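Local coordinates for protein N-acetyltransferase (Escherichia coli, PDB 6GTQ) that probably transfers an acetyl group from acetyl-coenzyme A to an amine of its substrate, as a member of the GNAT acetyltransferase family, at residues I11-Q21 / L34-R43. The protein carries 1 engineered substitution. Sequence-based numbering, arbitrary orientation.
Sequences ILTDDADYDLQ and LTTHLVRQHR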
loop_
_atom_site.group_PDB
_atom_site.type_symbol
_atom_site.label_atom_id
_atom_site.label_comp_id
_atom_site.label_asym_id
_atom_site.label_seq_id
_atom_site.Cartn_x
_atom_site.Cartn_y
_atom_site.Cartn_z
ATOM N N ILE A 11 0.237 -0.589 -13.009
ATOM C CA ILE A 11 0.342 0.848 -12.759
ATOM C C ILE A 11 -0.553 1.540 -13.795
ATOM O O ILE A 11 -0.671 1.045 -14.919
ATOM C CB ILE A 11 1.824 1.351 -12.780
ATOM C CG1 ILE A 11 1.915 2.835 -12.352
ATOM C CG2 ILE A 11 2.560 1.074 -14.127
ATOM C CD1 ILE A 11 3.223 3.267 -11.844
ATOM N N LEU A 12 -1.212 2.644 -13.406
ATOM C CA LEU A 12 -2.087 3.418 -14.284
ATOM C C LEU A 12 -1.349 3.746 -15.582
ATOM O O LEU A 12 -0.209 4.182 -15.519
ATOM C CB LEU A 12 -2.545 4.702 -13.563
ATOM C CG LEU A 12 -3.742 5.439 -14.171
ATOM C CD1 LEU A 12 -5.048 4.867 -13.675
ATOM C CD2 LEU A 12 -3.693 6.907 -13.856
ATOM N N THR A 13 -1.953 3.441 -16.745
ATOM C CA THR A 13 -1.339 3.674 -18.063
ATOM C C THR A 13 -1.656 5.088 -18.557
ATOM O O THR A 13 -2.824 5.444 -18.719
ATOM C CB THR A 13 -1.712 2.558 -19.060
ATOM O OG1 THR A 13 -1.537 1.281 -18.442
ATOM C CG2 THR A 13 -0.902 2.621 -20.349
ATOM N N ASP A 14 -0.598 5.873 -18.803
ATOM C CA ASP A 14 -0.589 7.279 -19.226
ATOM C C ASP A 14 -1.560 7.676 -20.361
ATOM O O ASP A 14 -2.109 8.783 -20.317
ATOM C CB ASP A 14 0.836 7.700 -19.607
ATOM C CG ASP A 14 1.778 7.716 -18.424
ATOM O OD1 ASP A 14 1.597 8.576 -17.530
ATOM O OD2 ASP A 14 2.690 6.866 -18.385
ATOM N N ASP A 15 -1.756 6.811 -21.370
ATOM C CA ASP A 15 -2.643 7.155 -22.485
ATOM C C ASP A 15 -3.795 6.147 -22.678
ATOM O O ASP A 15 -4.292 5.976 -23.791
ATOM C CB ASP A 15 -1.820 7.361 -23.769
ATOM C CG ASP A 15 -0.904 8.572 -23.693
ATOM O OD1 ASP A 15 0.204 8.447 -23.120
ATOM O OD2 ASP A 15 -1.301 9.648 -24.194
ATOM N N ALA A 16 -4.249 5.525 -21.578
ATOM C CA ALA A 16 -5.341 4.556 -21.579
ATOM C C ALA A 16 -6.599 5.108 -20.899
ATOM O O ALA A 16 -6.504 6.022 -20.075
ATOM C CB ALA A 16 -4.893 3.277 -20.885
ATOM N N ASP A 17 -7.774 4.537 -21.248
ATOM C CA ASP A 17 -9.086 4.867 -20.677
ATOM C C ASP A 17 -9.566 3.746 -19.746
ATOM O O ASP A 17 -9.404 2.560 -20.054
ATOM C CB ASP A 17 -10.128 5.162 -21.770
ATOM C CG ASP A 17 -9.921 6.462 -22.527
ATOM O OD1 ASP A 17 -9.378 7.418 -21.936
ATOM O OD2 ASP A 17 -10.329 6.531 -23.706
ATOM N N TYR A 18 -10.153 4.136 -18.603
ATOM C CA TYR A 18 -10.617 3.230 -17.555
ATOM C C TYR A 18 -12.098 3.383 -17.216
ATOM O O TYR A 18 -12.626 4.497 -17.264
ATOM C CB TYR A 18 -9.774 3.459 -16.295
ATOM C CG TYR A 18 -8.339 3.001 -16.433
ATOM C CD1 TYR A 18 -7.355 3.855 -16.926
ATOM C CD2 TYR A 18 -7.960 1.711 -16.062
ATOM C CE1 TYR A 18 -6.030 3.433 -17.060
ATOM C CE2 TYR A 18 -6.637 1.284 -16.179
ATOM C CZ TYR A 18 -5.677 2.146 -16.685
ATOM O OH TYR A 18 -4.380 1.712 -16.802
ATOM N N ASP A 19 -12.768 2.263 -16.863
ATOM C CA ASP A 19 -14.165 2.284 -16.437
ATOM C C ASP A 19 -14.156 2.386 -14.912
ATOM O O ASP A 19 -13.888 1.408 -14.212
ATOM C CB ASP A 19 -14.956 1.077 -16.963
ATOM C CG ASP A 19 -16.454 1.243 -16.800
ATOM O OD1 ASP A 19 -17.009 2.235 -17.340
ATOM O OD2 ASP A 19 -17.076 0.386 -16.139
ATOM N N LEU A 20 -14.369 3.602 -14.402
ATOM C CA LEU A 20 -14.354 3.853 -12.955
ATOM C C LEU A 20 -15.675 4.263 -12.281
ATOM O O LEU A 20 -15.892 3.954 -11.110
ATOM C CB LEU A 20 -13.288 4.905 -12.624
ATOM C CG LEU A 20 -11.819 4.558 -12.873
ATOM C CD1 LEU A 20 -11.668 3.630 -14.068
ATOM C CD2 LEU A 20 -11.009 5.828 -13.080
ATOM N N GLN A 21 -16.549 4.953 -13.008
ATOM C CA GLN A 21 -17.834 5.404 -12.456
ATOM C C GLN A 21 -18.600 4.374 -11.616
ATOM O O GLN A 21 -19.168 4.750 -10.588
ATOM C CB GLN A 21 -18.751 5.961 -13.562
ATOM C CG GLN A 21 -18.317 7.335 -14.117
ATOM C CD GLN A 21 -18.183 8.458 -13.099
ATOM O OE1 GLN A 21 -17.252 9.274 -13.162
ATOM N NE2 GLN A 21 -19.104 8.540 -12.145
ATOM N N LEU A 34 -11.065 8.250 -6.646
ATOM C CA LEU A 34 -10.829 7.490 -7.865
ATOM C C LEU A 34 -11.455 8.131 -9.106
ATOM O O LEU A 34 -10.803 8.197 -10.152
ATOM C CB LEU A 34 -11.318 6.035 -7.698
ATOM C CG LEU A 34 -11.140 5.116 -8.912
ATOM C CD1 LEU A 34 -9.700 4.645 -9.065
ATOM C CD2 LEU A 34 -12.092 3.966 -8.873
ATOM N N THR A 35 -12.707 8.590 -8.997
ATOM C CA THR A 35 -13.442 9.120 -10.147
ATOM C C THR A 35 -13.196 10.617 -10.447
ATOM O O THR A 35 -13.657 11.078 -11.494
ATOM C CB THR A 35 -14.946 8.805 -10.006
ATOM O OG1 THR A 35 -15.390 9.173 -8.698
ATOM C CG2 THR A 35 -15.259 7.331 -10.261
ATOM N N THR A 36 -12.474 11.368 -9.579
ATOM C CA THR A 36 -12.231 12.805 -9.824
ATOM C C THR A 36 -10.774 13.280 -9.598
ATOM O O THR A 36 -10.417 14.350 -10.101
ATOM C CB THR A 36 -13.214 13.716 -9.009
ATOM O OG1 THR A 36 -13.038 13.534 -7.606
ATOM C CG2 THR A 36 -14.682 13.527 -9.378
ATOM N N HIS A 37 -9.942 12.525 -8.843
ATOM C CA HIS A 37 -8.583 12.994 -8.512
ATOM C C HIS A 37 -7.425 12.048 -8.822
ATOM O O HIS A 37 -6.334 12.547 -9.103
ATOM C CB HIS A 37 -8.504 13.418 -7.027
ATOM C CG HIS A 37 -9.294 14.653 -6.721
ATOM N ND1 HIS A 37 -8.866 15.907 -7.132
ATOM C CD2 HIS A 37 -10.489 14.784 -6.100
ATOM C CE1 HIS A 37 -9.804 16.755 -6.741
ATOM N NE2 HIS A 37 -10.799 16.126 -6.114
ATOM N N LEU A 38 -7.632 10.720 -8.748
ATOM C CA LEU A 38 -6.588 9.706 -8.958
ATOM C C LEU A 38 -5.801 9.855 -10.267
ATOM O O LEU A 38 -4.568 9.888 -10.222
ATOM C CB LEU A 38 -7.152 8.270 -8.829
ATOM C CG LEU A 38 -6.142 7.128 -9.035
ATOM C CD1 LEU A 38 -6.298 6.062 -7.999
ATOM C CD2 LEU A 38 -6.270 6.521 -10.410
ATOM N N VAL A 39 -6.501 9.888 -11.417
ATOM C CA VAL A 39 -5.886 9.981 -12.743
ATOM C C VAL A 39 -5.056 11.278 -12.892
ATOM O O VAL A 39 -3.913 11.203 -13.349
ATOM C CB VAL A 39 -6.921 9.771 -13.890
ATOM C CG1 VAL A 39 -6.279 9.934 -15.258
ATOM C CG2 VAL A 39 -7.589 8.401 -13.787
ATOM N N ARG A 40 -5.597 12.445 -12.476
ATOM C CA ARG A 40 -4.843 13.692 -12.620
ATOM C C ARG A 40 -3.648 13.760 -11.674
ATOM O O ARG A 40 -2.596 14.215 -12.100
ATOM C CB ARG A 40 -5.728 14.952 -12.548
ATOM C CG ARG A 40 -6.254 15.355 -11.179
ATOM C CD ARG A 40 -7.006 16.673 -11.244
ATOM N NE ARG A 40 -6.236 17.716 -11.925
ATOM C CZ ARG A 40 -6.308 19.012 -11.647
ATOM N NH1 ARG A 40 -5.567 19.882 -12.321
ATOM N NH2 ARG A 40 -7.113 19.448 -10.687
ATOM N N GLN A 41 -3.773 13.237 -10.438
ATOM C CA GLN A 41 -2.665 13.220 -9.476
ATOM C C GLN A 41 -1.533 12.286 -9.891
ATOM O O GLN A 41 -0.373 12.615 -9.662
ATOM C CB GLN A 41 -3.154 12.937 -8.061
ATOM C CG GLN A 41 -3.823 14.175 -7.477
ATOM C CD GLN A 41 -4.234 14.063 -6.046
ATOM O OE1 GLN A 41 -3.749 13.222 -5.275
ATOM N NE2 GLN A 41 -5.133 14.937 -5.659
ATOM N N HIS A 42 -1.860 11.167 -10.554
ATOM C CA HIS A 42 -0.870 10.236 -11.087
ATOM C C HIS A 42 -0.156 10.916 -12.257
ATOM O O HIS A 42 1.063 11.072 -12.227
ATOM C CB HIS A 42 -1.533 8.921 -11.523
ATOM C CG HIS A 42 -0.596 7.939 -12.169
ATOM N ND1 HIS A 42 0.025 6.949 -11.436
ATOM C CD2 HIS A 42 -0.228 7.815 -13.465
ATOM C CE1 HIS A 42 0.759 6.266 -12.299
ATOM N NE2 HIS A 42 0.647 6.759 -13.531
ATOM N N ARG A 43 -0.923 11.376 -13.261
ATOM C CA ARG A 43 -0.362 12.052 -14.432
ATOM C C ARG A 43 0.400 13.338 -14.104
ATOM O O ARG A 43 1.331 13.674 -14.839
ATOM C CB ARG A 43 -1.436 12.306 -15.478
ATOM C CG ARG A 43 -1.963 11.047 -16.153
ATOM C CD ARG A 43 -3.304 11.404 -16.714
ATOM N NE ARG A 43 -3.826 10.457 -17.694
ATOM C CZ ARG A 43 -4.663 10.807 -18.667
ATOM N NH1 ARG A 43 -5.033 12.076 -18.809
ATOM N NH2 ARG A 43 -5.112 9.900 -19.521
HETATM O O HOH W 1 -4.446 7.585 -18.164
HETATM O O HOH W 2 -6.383 8.895 -21.759
#
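I11 meets the imidazole of H42 at its edge, CG1 lying 3.6 Å from CE1, while L12 takes a face of the same ring. The L12 CB sits 3.8 Å from the ring centroid and only 7° off the normal, a CH-pi contact over the centre, and CD2 of L12 lies near the CG and CD2 atoms of the ring. H42 carries its ring out to the loop with CG anti to the backbone N (chi1 176°), and its ND1 is tied by a hydrogen bond to A49 N, which helps to fix the ring's rotation. The two methyls of L12 divide between L38, where CD1 lies 3.9 Å from L38 CD2, and V39.

Beyond L12 the carbonyls of T13, D14 and A16 gather near the R43 guanidinium, and water joins the two segments. Water 1 accepts a bond from R43 NH2 at 2.8 Å and is placed to donate to T13 O and A16 O, though it may not serve both at once; water 2 bridges the same NH2 and A16 O through two weak bonds. Both waters lie in the guanidinium plane at its edge, while V39 CG1 packs against one face. Within the loop, T13 N donates to Y18 OH over 3.0 Å. L20 then returns to the helix, its CB 4.0 Å from L34 CD2, and its carbonyl O rests 3.5 Å from the T35 methyl CG2.

The loop that follows strand 8-11, outermost of the sheet within this chain, thus packs along the end of helix 28-36 and onto helix 38-43, with L12 and L38 both reaching I51 on the adjacent strand 48-53, and L20 and L34 touching strand 61-74.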